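Long-range contact in protein LURP-one-related 15 (Arabidopsis thaliana, PDB 1ZXU), which is of unknown function but might be related to the phospholipid scramblase and tubby-like superfamily of membrane-tethered transcription factors: residues L74-R78 against V89-E93. Residue numbers count along the deposited sequence, not the author numbering.
Sequences LHDKR and VTLRE
This is the open end of an antiparallel beta hairpin, where the start of strand 77-81 pairs with the end of strand 87-92 in the closed antiparallel barrel that, with helix 197-211, recalls the tubby C-terminal fold. The register is set by K77 opposite R92, a non-hydrogen-bonded pair (CA to CA 4.5 Å), and R78 opposite L91, a hydrogen-bonded pair (CA to CA 5.2 Å). Around the latter, R78 N donates to L91 O at 2.9 Å and L91 N to R78 O at 2.8 Å. Just before the strand, D76 is not yet extended (phi/psi -91/-6), yet D76 O already accepts from E93 N at 2.8 Å. Short CA-H...O contacts lie between these bonds: K77 CA to L91 O at 3.2 Å and R92 CA to D76 O at 3.3 Å. On one face K77 (chi1 m) and R92 (chi1 t) touch through their aliphatic stems, CG to CG 4.1 Å, and both also meet T110. On the other, R78 and L91 meet at CB to CB 4.5 Å and pack on V205 of the helix; R78 (chi1 t, chi2 p) turns its end away, so that NH1 bonds G52 O. Peptide hydrogen bonds thus hold the two strands together, while K77 and R92 keep their charged ends apart (K77 NZ to R92 NH1 5.8 Å); no salt bridge links the segments.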
loop_
_atom_site.group_PDB
_atom_site.type_symbol
_atom_site.label_atom_id
_atom_site.label_comp_id
_atom_site.label_asym_id
_atom_site.label_seq_id
_atom_site.Cartn_x
_atom_site.Cartn_y
_atom_site.Cartn_z
ATOM N N LEU A 74 -11.631 7.242 16.001
ATOM C CA LEU A 74 -10.377 6.532 16.227
ATOM C C LEU A 74 -9.620 6.700 14.923
ATOM O O LEU A 74 -10.165 6.485 13.860
ATOM C CB LEU A 74 -10.646 5.055 16.560
ATOM C CG LEU A 74 -11.590 4.779 17.772
ATOM C CD1 LEU A 74 -11.731 3.308 18.024
ATOM C CD2 LEU A 74 -11.167 5.474 19.064
ATOM N N HIS A 75 -8.352 7.081 14.994
ATOM C CA HIS A 75 -7.630 7.428 13.797
ATOM C C HIS A 75 -6.381 6.563 13.610
ATOM O O HIS A 75 -5.567 6.858 12.755
ATOM C CB HIS A 75 -7.243 8.912 13.810
ATOM C CG HIS A 75 -8.418 9.835 13.848
ATOM N ND1 HIS A 75 -9.232 10.052 12.755
ATOM C CD2 HIS A 75 -8.909 10.611 14.845
ATOM C CE1 HIS A 75 -10.171 10.924 13.077
ATOM N NE2 HIS A 75 -9.993 11.283 14.336
ATOM N N ASP A 76 -6.284 5.486 14.373
ATOM C CA ASP A 76 -5.084 4.670 14.400
ATOM C C ASP A 76 -5.142 3.517 13.363
ATOM O O ASP A 76 -4.189 2.775 13.222
ATOM C CB ASP A 76 -4.905 4.099 15.801
ATOM C CG ASP A 76 -6.019 3.126 16.198
ATOM O OD1 ASP A 76 -7.227 3.439 15.992
ATOM O OD2 ASP A 76 -5.696 2.049 16.733
ATOM N N LYS A 77 -6.278 3.345 12.688
ATOM C CA LYS A 77 -6.498 2.122 11.890
ATOM C C LYS A 77 -7.111 2.540 10.558
ATOM O O LYS A 77 -7.959 3.438 10.507
ATOM C CB LYS A 77 -7.520 1.157 12.533
ATOM C CG LYS A 77 -7.070 0.265 13.605
ATOM C CD LYS A 77 -8.109 -0.869 13.715
ATOM C CE LYS A 77 -7.876 -1.747 14.940
ATOM N NZ LYS A 77 -8.160 -1.073 16.247
ATOM N N ARG A 78 -6.695 1.881 9.466
ATOM C CA ARG A 78 -7.382 2.049 8.225
ATOM C C ARG A 78 -7.578 0.643 7.684
ATOM O O ARG A 78 -6.749 -0.209 7.916
ATOM C CB ARG A 78 -6.485 2.800 7.232
ATOM C CG ARG A 78 -7.256 3.387 6.094
ATOM C CD ARG A 78 -7.773 4.791 6.525
ATOM N NE ARG A 78 -6.640 5.506 7.100
ATOM C CZ ARG A 78 -5.851 6.319 6.411
ATOM N NH1 ARG A 78 -6.122 6.643 5.138
ATOM N NH2 ARG A 78 -4.822 6.893 7.039
ATOM N N VAL A 89 -6.727 -5.836 3.683
ATOM C CA VAL A 89 -5.765 -5.680 4.790
ATOM C C VAL A 89 -6.236 -4.590 5.759
ATOM O O VAL A 89 -7.034 -3.713 5.402
ATOM C CB VAL A 89 -4.312 -5.309 4.342
ATOM C CG1 VAL A 89 -3.663 -6.479 3.508
ATOM C CG2 VAL A 89 -4.298 -4.004 3.579
ATOM N N THR A 90 -5.702 -4.669 6.976
ATOM C CA THR A 90 -5.911 -3.607 8.013
ATOM C C THR A 90 -4.542 -3.035 8.360
ATOM O O THR A 90 -3.603 -3.803 8.557
ATOM C CB THR A 90 -6.572 -4.215 9.275
ATOM O OG1 THR A 90 -7.886 -4.669 8.909
ATOM C CG2 THR A 90 -6.736 -3.119 10.327
ATOM N N LEU A 91 -4.448 -1.712 8.343
ATOM C CA LEU A 91 -3.167 -1.023 8.758
ATOM C C LEU A 91 -3.417 -0.441 10.134
ATOM O O LEU A 91 -4.472 0.201 10.356
ATOM C CB LEU A 91 -2.937 0.137 7.797
ATOM C CG LEU A 91 -2.523 -0.292 6.409
ATOM C CD1 LEU A 91 -3.684 -0.709 5.554
ATOM C CD2 LEU A 91 -1.857 0.908 5.757
ATOM N N ARG A 92 -2.466 -0.625 11.037
ATOM C CA ARG A 92 -2.596 -0.049 12.384
ATOM C C ARG A 92 -1.331 0.728 12.671
ATOM O O ARG A 92 -0.230 0.225 12.486
ATOM C CB ARG A 92 -2.831 -1.127 13.456
ATOM C CG ARG A 92 -3.266 -0.544 14.802
ATOM C CD ARG A 92 -3.481 -1.637 15.862
ATOM N NE ARG A 92 -2.249 -2.395 16.101
ATOM C CZ ARG A 92 -2.175 -3.495 16.848
ATOM N NH1 ARG A 92 -3.262 -3.988 17.436
ATOM N NH2 ARG A 92 -1.009 -4.111 17.003
ATOM N N GLU A 93 -1.494 1.966 13.100
ATOM C CA GLU A 93 -0.335 2.716 13.592
ATOM C C GLU A 93 -0.246 2.376 15.057
ATOM O O GLU A 93 -1.192 2.686 15.802
ATOM C CB GLU A 93 -0.559 4.209 13.472
ATOM C CG GLU A 93 -0.964 4.694 12.112
ATOM C CD GLU A 93 -0.904 6.190 12.025
ATOM O OE1 GLU A 93 -1.869 6.863 12.463
ATOM O OE2 GLU A 93 0.129 6.700 11.536
#